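Local coordinates for sensor protein, Kinase (Polaromonas sp. JS666, PDB 3GRC) that probably serves as a phosphate-accepting receiver domain of the CheY type, belonging to a sensor histidine kinase in two-component signalling, at residues A40-Q45 / V66-A71; E96-S99 / A103-T106; G29-D34 / L116-L121; P16-L21 / L108-D113; A82-S87 / H122-N127. All coordinates share one frame; numbering follows the deposited sequence.

The five contacts belong to one receiver domain, whose parallel five-stranded sheet runs in the order 2-1-3-4-5 with helices on both faces. Contact 1 pairs helices 39-48 and 65-73 on one face. Contacts 3, 4 and 5 lie on the other, with helix 114-128 common to 3 and 5 (centres about 9 Å apart). Contact 2 closes the turn between helix 90-97 and the edge strand 106-108, and its centre is about 11 Å from that of contact 5. Along the chain contacts 3 and 4 join early to late residues and enclose contact 1, while contact 5 crosses both. The last helix and the loop before it are thereby fastened to the first helix and the sheet.

Contact 1 of 5, residues A40-Q45 / V66-A71; sequences AQALEQ and VSLIRA
L68 reaches from helix 65-73 towards A42 and L43 of helix 39-48, and its two methyl groups make the closest approaches between the segments. Its CB has no partner across the contact within 4.2 Å, which agrees with a CA-CA separation of 7.8 Å between L43 and L68. From CB the chain runs with CG anti to the backbone N (chi1 169°), and the second torsion of 49° turns the fork so that each methyl finds a different residue. The CD1 branch meets L43: L68 CD1 is 3.8 Å from L43 CD2 and equally near L43 CG. The CD2 branch ends against a smaller target, with L68 CD2 3.9 Å from A42 CB. L43 points its own CG anti to the carbonyl carbon, and the two leucines slide past one another in opposite directions, L68 CD1 sitting beside the CG-CD2 bond of L43. One turn further along, A71 CB comes to a looser 4.5 Å from L43 CD2. No hydrogen bond crosses, and the join is wholly apolar. The helices are neighbours on one face of the receiver domain's alpha/beta sandwich, packed side by side over strands 8-12 and 53-56: A42 and L68 both rest on C12 and M54. L60 adjoins L68 from a loop, whereas I69, on the same helix as L68, points away from helix 39-48 and packs on I83 and V85 of strand 82-86.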
# COMPACT_ATOMS: atom_id res chain seq x y z
N ALA A 40 8.34 9.77 -2.11
CA ALA A 40 9.67 9.75 -2.69
C ALA A 40 10.40 8.48 -2.25
O ALA A 40 10.95 7.75 -3.08
CB ALA A 40 10.45 10.99 -2.24
N GLN A 41 10.39 8.22 -0.94
CA GLN A 41 11.03 7.03 -0.40
C GLN A 41 10.41 5.77 -0.99
O GLN A 41 11.12 4.80 -1.27
CB GLN A 41 10.90 6.98 1.11
CG GLN A 41 11.76 7.95 1.85
CD GLN A 41 11.91 7.53 3.30
OE1 GLN A 41 10.95 7.05 3.91
NE2 GLN A 41 13.11 7.70 3.85
N ALA A 42 9.10 5.79 -1.17
CA ALA A 42 8.43 4.63 -1.72
C ALA A 42 8.89 4.38 -3.16
O ALA A 42 9.19 3.25 -3.54
CB ALA A 42 6.92 4.82 -1.67
N LEU A 43 8.97 5.44 -3.96
CA LEU A 43 9.42 5.31 -5.35
C LEU A 43 10.85 4.76 -5.43
O LEU A 43 11.14 3.88 -6.24
CB LEU A 43 9.31 6.66 -6.07
CG LEU A 43 7.85 7.06 -6.33
CD1 LEU A 43 7.75 8.48 -6.86
CD2 LEU A 43 7.26 6.07 -7.32
N GLU A 44 11.73 5.27 -4.58
CA GLU A 44 13.11 4.82 -4.56
C GLU A 44 13.19 3.35 -4.14
O GLU A 44 13.74 2.50 -4.85
CB GLU A 44 13.92 5.66 -3.56
CG GLU A 44 15.42 5.37 -3.57
CD GLU A 44 16.17 6.02 -2.41
OE1 GLU A 44 15.87 7.18 -2.04
OE2 GLU A 44 17.09 5.37 -1.87
N GLN A 45 12.61 3.06 -2.98
CA GLN A 45 12.64 1.72 -2.40
C GLN A 45 11.96 0.60 -3.19
O GLN A 45 12.45 -0.53 -3.20
CB GLN A 45 12.06 1.77 -0.99
CG GLN A 45 12.25 0.51 -0.18
CD GLN A 45 13.71 0.10 -0.10
OE1 GLN A 45 14.58 0.93 0.09
NE2 GLN A 45 13.97 -1.19 -0.26
N VAL A 66 -2.65 9.31 -3.90
CA VAL A 66 -3.13 9.05 -5.26
C VAL A 66 -2.07 9.41 -6.30
O VAL A 66 -1.97 8.76 -7.33
CB VAL A 66 -4.44 9.80 -5.55
CG1 VAL A 66 -4.88 9.53 -6.99
CG2 VAL A 66 -5.53 9.34 -4.58
N SER A 67 -1.28 10.44 -6.01
CA SER A 67 -0.21 10.86 -6.91
C SER A 67 0.84 9.76 -6.99
O SER A 67 1.37 9.46 -8.06
CB SER A 67 0.43 12.15 -6.39
OG SER A 67 1.64 12.42 -7.09
N LEU A 68 1.16 9.18 -5.84
CA LEU A 68 2.13 8.11 -5.76
C LEU A 68 1.64 6.91 -6.58
O LEU A 68 2.38 6.37 -7.40
CB LEU A 68 2.34 7.69 -4.31
CG LEU A 68 3.14 6.41 -4.04
CD1 LEU A 68 4.44 6.40 -4.83
CD2 LEU A 68 3.40 6.32 -2.55
N ILE A 69 0.39 6.52 -6.37
CA ILE A 69 -0.18 5.38 -7.08
C ILE A 69 -0.21 5.59 -8.59
O ILE A 69 0.07 4.66 -9.36
CB ILE A 69 -1.60 5.03 -6.56
CG1 ILE A 69 -1.52 4.59 -5.09
CG2 ILE A 69 -2.19 3.90 -7.37
CD1 ILE A 69 -2.86 4.37 -4.44
N ARG A 70 -0.56 6.80 -9.02
CA ARG A 70 -0.60 7.11 -10.45
C ARG A 70 0.80 6.94 -11.04
O ARG A 70 0.95 6.33 -12.10
CB ARG A 70 -1.07 8.55 -10.68
CG ARG A 70 -2.56 8.75 -10.48
CD ARG A 70 -3.01 10.15 -10.87
NE ARG A 70 -4.43 10.36 -10.58
CZ ARG A 70 -5.43 9.63 -11.08
NH1 ARG A 70 -5.19 8.61 -11.91
NH2 ARG A 70 -6.68 9.91 -10.74
N ALA A 71 1.80 7.46 -10.34
CA ALA A 71 3.18 7.36 -10.80
C ALA A 71 3.61 5.90 -10.94
O ALA A 71 4.30 5.54 -11.90
CB ALA A 71 4.11 8.10 -9.83

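Contact 2 of 5, residues E96-S99 / A103-T106; sequences EFNS and AVST
S99 and A103 close the turn that carries the receiver-domain chain from the C-terminal end of helix 90-97 to the edge strand 106-108 of the parallel sheet, one of the alpha-to-beta connections of this fold. The helix is already over: N98 is the first residue to leave helical backbone angles. Hydrogen bonding across the two segments amounts to one backbone link, A103 N to S99 O at 3.2 Å. The N-H points at the oxygen with an angle of 147°, and the donor lies in the carbonyl plane, with a C=O...N angle of 157°. Though this bond spans four residues as a helical bond does, S99 is extended and A103 has left-handed backbone angles, and the chain does not continue a right-handed helix. Bonds to neighbouring residues brace the turn: S99 OG makes a weak one to L102 N, and A103 O accepts from R73 NH2 of helix 65-73. Beyond the turn, S105 and T106 join the sheet through backbone bonds to I83 and V85. The second touch, between the side chains of N98 and V104, is tight and doubtful. V104 chi1 of 33° is far from a staggered value and turns CG1 towards N98, and both rotamer and distance deserve caution: N98 OD1, weakly hydrogen-bonded to W107 NE1, is modelled only 3.1 Å from V104 CG1.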
# COMPACT_ATOMS: atom_id res chain seq x y z
N GLU A 96 -13.76 9.55 -4.81
CA GLU A 96 -13.26 10.62 -5.66
C GLU A 96 -12.28 10.23 -6.77
O GLU A 96 -12.35 10.78 -7.87
CB GLU A 96 -12.61 11.68 -4.78
CG GLU A 96 -12.44 13.04 -5.42
CD GLU A 96 -11.93 14.07 -4.42
OE1 GLU A 96 -12.39 14.04 -3.26
OE2 GLU A 96 -11.08 14.91 -4.80
N PHE A 97 -11.38 9.28 -6.48
CA PHE A 97 -10.34 8.90 -7.45
C PHE A 97 -10.28 7.48 -8.00
O PHE A 97 -9.58 7.24 -8.99
CB PHE A 97 -8.97 9.21 -6.85
CG PHE A 97 -8.82 10.62 -6.39
CD1 PHE A 97 -8.76 11.66 -7.31
CD2 PHE A 97 -8.76 10.92 -5.03
CE1 PHE A 97 -8.65 12.98 -6.89
CE2 PHE A 97 -8.64 12.23 -4.60
CZ PHE A 97 -8.59 13.27 -5.53
N ASN A 98 -10.98 6.53 -7.38
CA ASN A 98 -10.91 5.15 -7.84
C ASN A 98 -11.23 4.96 -9.32
O ASN A 98 -12.14 5.58 -9.86
CB ASN A 98 -11.83 4.27 -7.00
CG ASN A 98 -11.40 2.82 -7.01
OD1 ASN A 98 -10.23 2.52 -7.19
ND2 ASN A 98 -12.34 1.91 -6.79
N SER A 99 -10.47 4.10 -9.98
CA SER A 99 -10.67 3.82 -11.39
C SER A 99 -9.83 2.62 -11.76
O SER A 99 -8.82 2.35 -11.12
CB SER A 99 -10.24 5.02 -12.25
OG SER A 99 -8.84 5.07 -12.35
N ALA A 103 -6.02 0.85 -10.44
CA ALA A 103 -5.83 -0.52 -9.98
C ALA A 103 -5.55 -0.73 -8.49
O ALA A 103 -4.69 -1.53 -8.11
CB ALA A 103 -4.73 -1.19 -10.82
N VAL A 104 -6.26 0.00 -7.64
CA VAL A 104 -6.08 -0.17 -6.21
C VAL A 104 -7.09 -1.25 -5.82
O VAL A 104 -8.30 -1.11 -6.01
CB VAL A 104 -6.30 1.16 -5.45
CG1 VAL A 104 -7.35 1.97 -6.16
CG2 VAL A 104 -6.67 0.89 -3.99
N SER A 105 -6.56 -2.36 -5.32
CA SER A 105 -7.37 -3.51 -4.95
C SER A 105 -8.43 -3.24 -3.89
O SER A 105 -9.59 -3.63 -4.06
CB SER A 105 -6.46 -4.65 -4.49
OG SER A 105 -5.56 -5.02 -5.53
N THR A 106 -8.04 -2.58 -2.81
CA THR A 106 -8.97 -2.29 -1.73
C THR A 106 -8.60 -1.00 -1.03
O THR A 106 -7.42 -0.69 -0.87
CB THR A 106 -8.97 -3.39 -0.65
OG1 THR A 106 -8.78 -4.68 -1.25
CG2 THR A 106 -10.29 -3.39 0.10

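Contact 3 of 5, residues G29-D34 / L116-L121; sequences GGFDSD and LLILSL
I118 of helix 114-128 places one methyl where it meets both G29 and F31, the residues on either side of G30 in the turn that ends helix 16-28. That turn is a Schellman motif: G30, with positive phi, is its C' residue, and the backbone bonds run from F31 N to L26 O and from G30 N to E27 O. The conformation of I118 explains the double touch. Its CG1 stands anti to the carbonyl carbon (chi1 -51°), which leaves CG2 anti to the backbone N and directed at the turn. I118 CG2 is then 4.2 Å from G29 CA, a contact made on bare backbone because G29 carries no side chain. The same methyl is 4.2 Å from F31 CE2, approaching the ring at its edge, near the ring plane. F31 has CG anti to its carbonyl carbon (chi1 -66°), and the ring tip points at helix 114-128. There F31 CZ lies 4.1 Å from L121 CB, one helical turn beyond I118, and the two side chains pass at a slant. H122 also meets this ring, their planes about 40° apart, and L26 of helix 16-28 packs on F31, I118 and L121. The one polar side chain on this part of the helix turns inward on its own backbone: S120 OG donates to L116 O at 2.8 Å, from above the carbonyl plane and from the face opposite to that used by S120 N. With no hydrogen bond or charge pair crossing, the two segments are held by apolar surface, and fit rather than directional bonding fixes their spacing.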
# COMPACT_ATOMS: atom_id res chain seq x y z
N GLY A 29 0.59 -11.94 10.02
CA GLY A 29 -0.07 -12.53 8.88
C GLY A 29 0.83 -13.25 7.88
O GLY A 29 0.37 -13.62 6.80
N GLY A 30 2.11 -13.41 8.23
CA GLY A 30 3.03 -14.12 7.35
C GLY A 30 3.79 -13.28 6.36
O GLY A 30 4.44 -13.81 5.46
N PHE A 31 3.75 -11.96 6.52
CA PHE A 31 4.44 -11.07 5.59
C PHE A 31 5.66 -10.35 6.17
O PHE A 31 5.63 -9.89 7.30
CB PHE A 31 3.47 -9.98 5.11
CG PHE A 31 2.35 -10.49 4.26
CD1 PHE A 31 2.56 -10.82 2.92
CD2 PHE A 31 1.05 -10.54 4.76
CE1 PHE A 31 1.49 -11.18 2.10
CE2 PHE A 31 -0.02 -10.91 3.94
CZ PHE A 31 0.21 -11.22 2.61
N ASP A 32 6.72 -10.24 5.36
CA ASP A 32 7.91 -9.47 5.75
C ASP A 32 7.52 -8.10 5.21
O ASP A 32 6.67 -8.00 4.30
CB ASP A 32 9.19 -9.91 5.01
CG ASP A 32 9.81 -11.18 5.59
OD1 ASP A 32 9.75 -11.40 6.81
OD2 ASP A 32 10.40 -11.95 4.80
N SER A 33 8.12 -7.05 5.73
CA SER A 33 7.79 -5.71 5.23
C SER A 33 8.82 -4.64 5.58
O SER A 33 9.58 -4.75 6.54
CB SER A 33 6.42 -5.27 5.74
OG SER A 33 6.38 -5.14 7.14
N ASP A 34 8.81 -3.59 4.78
CA ASP A 34 9.70 -2.47 4.96
C ASP A 34 8.86 -1.23 5.18
O ASP A 34 7.84 -1.04 4.53
CB ASP A 34 10.57 -2.27 3.72
CG ASP A 34 11.65 -3.34 3.57
OD1 ASP A 34 12.17 -3.80 4.60
OD2 ASP A 34 11.98 -3.70 2.42
N LEU A 116 -9.35 -7.90 7.70
CA LEU A 116 -9.62 -7.42 6.36
C LEU A 116 -8.30 -7.03 5.71
O LEU A 116 -8.11 -7.22 4.52
CB LEU A 116 -10.60 -6.24 6.39
CG LEU A 116 -11.12 -5.69 5.04
CD1 LEU A 116 -11.75 -6.79 4.22
CD2 LEU A 116 -12.13 -4.57 5.30
N LEU A 117 -7.35 -6.52 6.50
CA LEU A 117 -6.06 -6.14 5.92
C LEU A 117 -5.32 -7.32 5.33
O LEU A 117 -4.86 -7.26 4.19
CB LEU A 117 -5.15 -5.48 6.97
CG LEU A 117 -3.70 -5.23 6.52
CD1 LEU A 117 -3.67 -4.25 5.37
CD2 LEU A 117 -2.88 -4.70 7.69
N ILE A 118 -5.19 -8.38 6.11
CA ILE A 118 -4.46 -9.57 5.67
C ILE A 118 -5.21 -10.23 4.51
O ILE A 118 -4.61 -10.57 3.50
CB ILE A 118 -4.27 -10.55 6.84
CG1 ILE A 118 -3.67 -9.80 8.05
CG2 ILE A 118 -3.36 -11.70 6.42
CD1 ILE A 118 -2.32 -9.11 7.79
N LEU A 119 -6.52 -10.36 4.65
CA LEU A 119 -7.35 -10.96 3.60
C LEU A 119 -7.20 -10.18 2.30
O LEU A 119 -6.93 -10.76 1.25
CB LEU A 119 -8.82 -10.98 4.02
CG LEU A 119 -9.80 -11.52 2.98
CD1 LEU A 119 -9.42 -12.96 2.62
CD2 LEU A 119 -11.21 -11.46 3.52
N SER A 120 -7.36 -8.85 2.38
CA SER A 120 -7.22 -7.97 1.22
C SER A 120 -5.86 -8.10 0.54
O SER A 120 -5.79 -8.16 -0.68
CB SER A 120 -7.46 -6.51 1.62
OG SER A 120 -8.81 -6.28 2.01
N LEU A 121 -4.77 -8.13 1.30
CA LEU A 121 -3.46 -8.26 0.66
C LEU A 121 -3.34 -9.60 -0.08
O LEU A 121 -2.84 -9.64 -1.19
CB LEU A 121 -2.32 -8.10 1.68
CG LEU A 121 -2.04 -6.66 2.14
CD1 LEU A 121 -1.22 -6.68 3.41
CD2 LEU A 121 -1.32 -5.88 1.05

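Contact 4 of 5, residues P16-L21 / L108-D113; sequences PDIARL and LEKPID
K110 and I112, on either side of P111 and its cis peptide bond, face I18 and L21 on helix 16-28 across a gap of 9.4 Å between the CA atoms of I18 and I112. The side chains span that gap. I18 has CG1 anti to its carbonyl carbon (chi1 -54°), and the other branch, CG2, extends towards the loop. There K110 crosses it: I18 CG2 is 3.9 Å from K110 CE, and K110 NZ lies almost as near. The lysine chain is extended beyond CG; its aliphatic part runs over I18 while its amine reaches a salt bridge with E13 and a long, weak ion pair with D57. D57 follows strand 53-56, where receiver domains carry the phosphorylated aspartate, and the arrangement is consistent with the conserved lysine, followed by a cis-proline, beside that site in the family. I112 adds the second patch, with I112 CD1 4.2 Å from I18 CG2 and 4.3 Å from L21 CD2. The loop thus leaves strand 106-108 at L108, sets I112 on V86 of strand 82-86, and enters helix 114-128 at its N-cap, D113, whose OD1 accepts from L116 N.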
# COMPACT_ATOMS: atom_id res chain seq x y z
N PRO A 16 4.56 7.26 12.19
CA PRO A 16 5.48 6.26 12.75
C PRO A 16 4.77 5.12 13.49
O PRO A 16 5.08 3.94 13.30
CB PRO A 16 6.38 7.09 13.67
CG PRO A 16 6.39 8.42 13.02
CD PRO A 16 4.95 8.61 12.61
N ASP A 17 3.82 5.49 14.36
CA ASP A 17 3.05 4.50 15.11
C ASP A 17 2.31 3.55 14.18
O ASP A 17 2.39 2.34 14.36
CB ASP A 17 2.03 5.17 16.03
CG ASP A 17 2.67 5.83 17.24
OD1 ASP A 17 3.76 5.38 17.67
OD2 ASP A 17 2.08 6.79 17.77
N ILE A 18 1.62 4.09 13.19
CA ILE A 18 0.86 3.26 12.24
C ILE A 18 1.80 2.42 11.35
O ILE A 18 1.49 1.28 11.02
CB ILE A 18 -0.08 4.13 11.33
CG1 ILE A 18 -0.99 5.02 12.18
CG2 ILE A 18 -0.93 3.24 10.43
CD1 ILE A 18 -1.87 4.25 13.17
N ALA A 19 2.96 2.98 10.98
CA ALA A 19 3.92 2.25 10.14
C ALA A 19 4.37 1.01 10.91
O ALA A 19 4.41 -0.09 10.36
CB ALA A 19 5.13 3.13 9.81
N ARG A 20 4.68 1.19 12.18
CA ARG A 20 5.10 0.09 13.02
C ARG A 20 3.94 -0.89 13.25
O ARG A 20 4.15 -2.10 13.27
CB ARG A 20 5.66 0.61 14.36
CG ARG A 20 6.15 -0.46 15.35
CD ARG A 20 7.24 -1.39 14.78
NE ARG A 20 7.88 -2.16 15.84
CZ ARG A 20 8.45 -3.36 15.69
NH1 ARG A 20 8.47 -3.97 14.51
NH2 ARG A 20 8.98 -3.96 16.75
N LEU A 21 2.72 -0.38 13.43
CA LEU A 21 1.57 -1.27 13.63
C LEU A 21 1.44 -2.17 12.40
O LEU A 21 1.29 -3.39 12.52
CB LEU A 21 0.26 -0.47 13.82
CG LEU A 21 -1.09 -1.24 13.91
CD1 LEU A 21 -1.11 -2.12 15.16
CD2 LEU A 21 -2.28 -0.26 13.94
N LEU A 108 -8.93 0.65 2.49
CA LEU A 108 -9.21 0.37 3.90
C LEU A 108 -9.12 1.61 4.77
O LEU A 108 -8.21 2.42 4.63
CB LEU A 108 -8.22 -0.68 4.43
CG LEU A 108 -8.20 -2.04 3.74
CD1 LEU A 108 -7.29 -3.01 4.49
CD2 LEU A 108 -9.61 -2.58 3.70
N GLU A 109 -10.06 1.73 5.70
CA GLU A 109 -10.09 2.86 6.62
C GLU A 109 -9.33 2.57 7.92
O GLU A 109 -8.89 1.46 8.17
CB GLU A 109 -11.55 3.21 6.97
CG GLU A 109 -12.36 3.75 5.79
CD GLU A 109 -13.78 4.14 6.17
OE1 GLU A 109 -14.54 3.27 6.63
OE2 GLU A 109 -14.13 5.34 5.99
N LYS A 110 -9.15 3.62 8.72
CA LYS A 110 -8.51 3.52 10.01
C LYS A 110 -9.63 3.94 10.96
O LYS A 110 -10.42 4.83 10.64
CB LYS A 110 -7.33 4.49 10.12
CG LYS A 110 -6.09 4.12 9.29
CD LYS A 110 -5.06 5.22 9.37
CE LYS A 110 -3.86 4.98 8.46
NZ LYS A 110 -2.88 6.13 8.45
N PRO A 111 -9.76 3.28 12.13
CA PRO A 111 -8.93 2.18 12.63
C PRO A 111 -8.92 0.96 11.71
O PRO A 111 -9.94 0.55 11.17
CB PRO A 111 -9.56 1.88 14.00
CG PRO A 111 -11.00 2.20 13.79
CD PRO A 111 -10.92 3.51 13.01
N ILE A 112 -7.74 0.38 11.56
CA ILE A 112 -7.53 -0.75 10.69
C ILE A 112 -8.12 -2.08 11.13
O ILE A 112 -7.93 -2.53 12.25
CB ILE A 112 -6.02 -0.98 10.43
CG1 ILE A 112 -5.36 0.34 10.01
CG2 ILE A 112 -5.83 -2.05 9.34
CD1 ILE A 112 -3.83 0.30 9.98
N ASP A 113 -8.86 -2.70 10.22
CA ASP A 113 -9.45 -4.00 10.46
C ASP A 113 -8.34 -5.00 10.07
O ASP A 113 -8.10 -5.24 8.90
CB ASP A 113 -10.65 -4.20 9.55
CG ASP A 113 -11.38 -5.47 9.82
OD1 ASP A 113 -10.74 -6.52 10.04
OD2 ASP A 113 -12.62 -5.44 9.82

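Contact 5 of 5, residues A82-S87 / H122-N127; sequences AIVVVS and HRAIDN
A82 and A124 meet in a buried helix-on-sheet contact, where helix 114-128 lies against one end of the inner strand 82-86. The axes of strand 82-86 and segment 122-127 approach to 7.6 Å and make an angle of 152°, so the two run roughly antiparallel. The CA atoms of A82 and I125 are 5.4 Å apart, and on the strand side only a methyl, A82 CB, stands between the backbones there. A82 sets this methyl against the peptide link between A124 and I125, with A82 CB 3.5 Å from A124 O, and the two methyls A82 CB and A124 CB stand 3.9 Å apart. In the receiver fold this last helix shares its face of the parallel sheet with helix 16-28, and residues two apart on the strand look the same way. V84 faces the helix as A82 does; with CG1 anti to the backbone N (chi1 171°), the other methyl is the one that touches, V84 CG2 lying 4.2 Å from A124 CB. I125 comes alongside, with I125 CG1 4.3 Å from A82 CB, and also touches A53 of the neighbouring strand. I83 points to the other face and packs on I69 of helix 65-73. Backbone bonds from A82 and V84 to M54, and from I83 and V85 to S105 and T106, hold the strand between its neighbours.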
# COMPACT_ATOMS: atom_id res chain seq x y z
N ALA A 82 0.51 -5.18 -6.61
CA ALA A 82 -0.75 -5.08 -5.87
C ALA A 82 -0.65 -3.93 -4.87
O ALA A 82 0.36 -3.76 -4.21
CB ALA A 82 -1.06 -6.40 -5.17
N ILE A 83 -1.71 -3.12 -4.78
CA ILE A 83 -1.73 -1.98 -3.88
C ILE A 83 -3.02 -1.93 -3.06
O ILE A 83 -4.12 -2.09 -3.59
CB ILE A 83 -1.62 -0.66 -4.66
CG1 ILE A 83 -0.30 -0.59 -5.41
CG2 ILE A 83 -1.77 0.52 -3.69
CD1 ILE A 83 -0.02 0.76 -6.04
N VAL A 84 -2.87 -1.70 -1.76
CA VAL A 84 -3.99 -1.58 -0.83
C VAL A 84 -3.85 -0.23 -0.13
O VAL A 84 -2.81 0.06 0.47
CB VAL A 84 -3.98 -2.71 0.27
CG1 VAL A 84 -5.01 -2.43 1.34
CG2 VAL A 84 -4.25 -4.07 -0.36
N VAL A 85 -4.88 0.61 -0.22
CA VAL A 85 -4.84 1.91 0.44
C VAL A 85 -5.31 1.71 1.88
O VAL A 85 -6.31 1.03 2.12
CB VAL A 85 -5.79 2.94 -0.25
CG1 VAL A 85 -5.97 4.15 0.65
CG2 VAL A 85 -5.22 3.36 -1.57
N VAL A 86 -4.57 2.26 2.83
CA VAL A 86 -4.90 2.17 4.25
C VAL A 86 -4.76 3.61 4.69
O VAL A 86 -3.64 4.12 4.85
CB VAL A 86 -3.91 1.29 5.05
CG1 VAL A 86 -4.36 1.20 6.51
CG2 VAL A 86 -3.81 -0.10 4.43
N SER A 87 -5.89 4.29 4.86
CA SER A 87 -5.86 5.69 5.20
C SER A 87 -7.13 6.12 5.89
O SER A 87 -8.17 5.49 5.75
CB SER A 87 -5.64 6.49 3.91
OG SER A 87 -5.45 7.86 4.17
N HIS A 122 -3.81 -10.68 0.54
CA HIS A 122 -3.77 -12.00 -0.11
C HIS A 122 -4.57 -11.95 -1.41
O HIS A 122 -4.09 -12.39 -2.45
CB HIS A 122 -4.36 -13.08 0.82
CG HIS A 122 -3.39 -13.58 1.84
ND1 HIS A 122 -3.79 -14.07 3.06
CD2 HIS A 122 -2.04 -13.64 1.82
CE1 HIS A 122 -2.72 -14.42 3.76
NE2 HIS A 122 -1.65 -14.17 3.04
N ARG A 123 -5.78 -11.40 -1.33
CA ARG A 123 -6.66 -11.24 -2.49
C ARG A 123 -5.96 -10.41 -3.56
O ARG A 123 -5.83 -10.84 -4.70
CB ARG A 123 -7.95 -10.51 -2.09
CG ARG A 123 -9.22 -11.35 -2.05
CD ARG A 123 -9.15 -12.39 -0.95
NE ARG A 123 -10.37 -13.19 -0.84
CZ ARG A 123 -11.58 -12.71 -0.55
NH1 ARG A 123 -11.76 -11.41 -0.34
NH2 ARG A 123 -12.61 -13.54 -0.46
N ALA A 124 -5.50 -9.23 -3.17
CA ALA A 124 -4.83 -8.31 -4.10
C ALA A 124 -3.64 -8.93 -4.82
O ALA A 124 -3.48 -8.77 -6.03
CB ALA A 124 -4.41 -7.05 -3.37
N ILE A 125 -2.79 -9.62 -4.06
CA ILE A 125 -1.62 -10.26 -4.63
C ILE A 125 -2.00 -11.35 -5.64
O ILE A 125 -1.47 -11.39 -6.75
CB ILE A 125 -0.75 -10.88 -3.52
CG1 ILE A 125 -0.21 -9.76 -2.61
CG2 ILE A 125 0.39 -11.70 -4.14
CD1 ILE A 125 0.62 -10.25 -1.43
N ASP A 126 -2.94 -12.21 -5.26
CA ASP A 126 -3.37 -13.29 -6.15
C ASP A 126 -4.13 -12.80 -7.39
O ASP A 126 -4.02 -13.39 -8.46
CB ASP A 126 -4.21 -14.32 -5.37
CG ASP A 126 -3.43 -14.97 -4.24
OD1 ASP A 126 -2.20 -15.17 -4.38
OD2 ASP A 126 -4.05 -15.30 -3.20
N ASN A 127 -4.89 -11.72 -7.25
CA ASN A 127 -5.61 -11.20 -8.41
C ASN A 127 -4.67 -10.54 -9.37
O ASN A 127 -4.82 -10.68 -10.56
CB ASN A 127 -6.70 -10.21 -8.00
CG ASN A 127 -7.31 -9.49 -9.21
OD1 ASN A 127 -8.17 -10.03 -9.92
ND2 ASN A 127 -6.82 -8.28 -9.47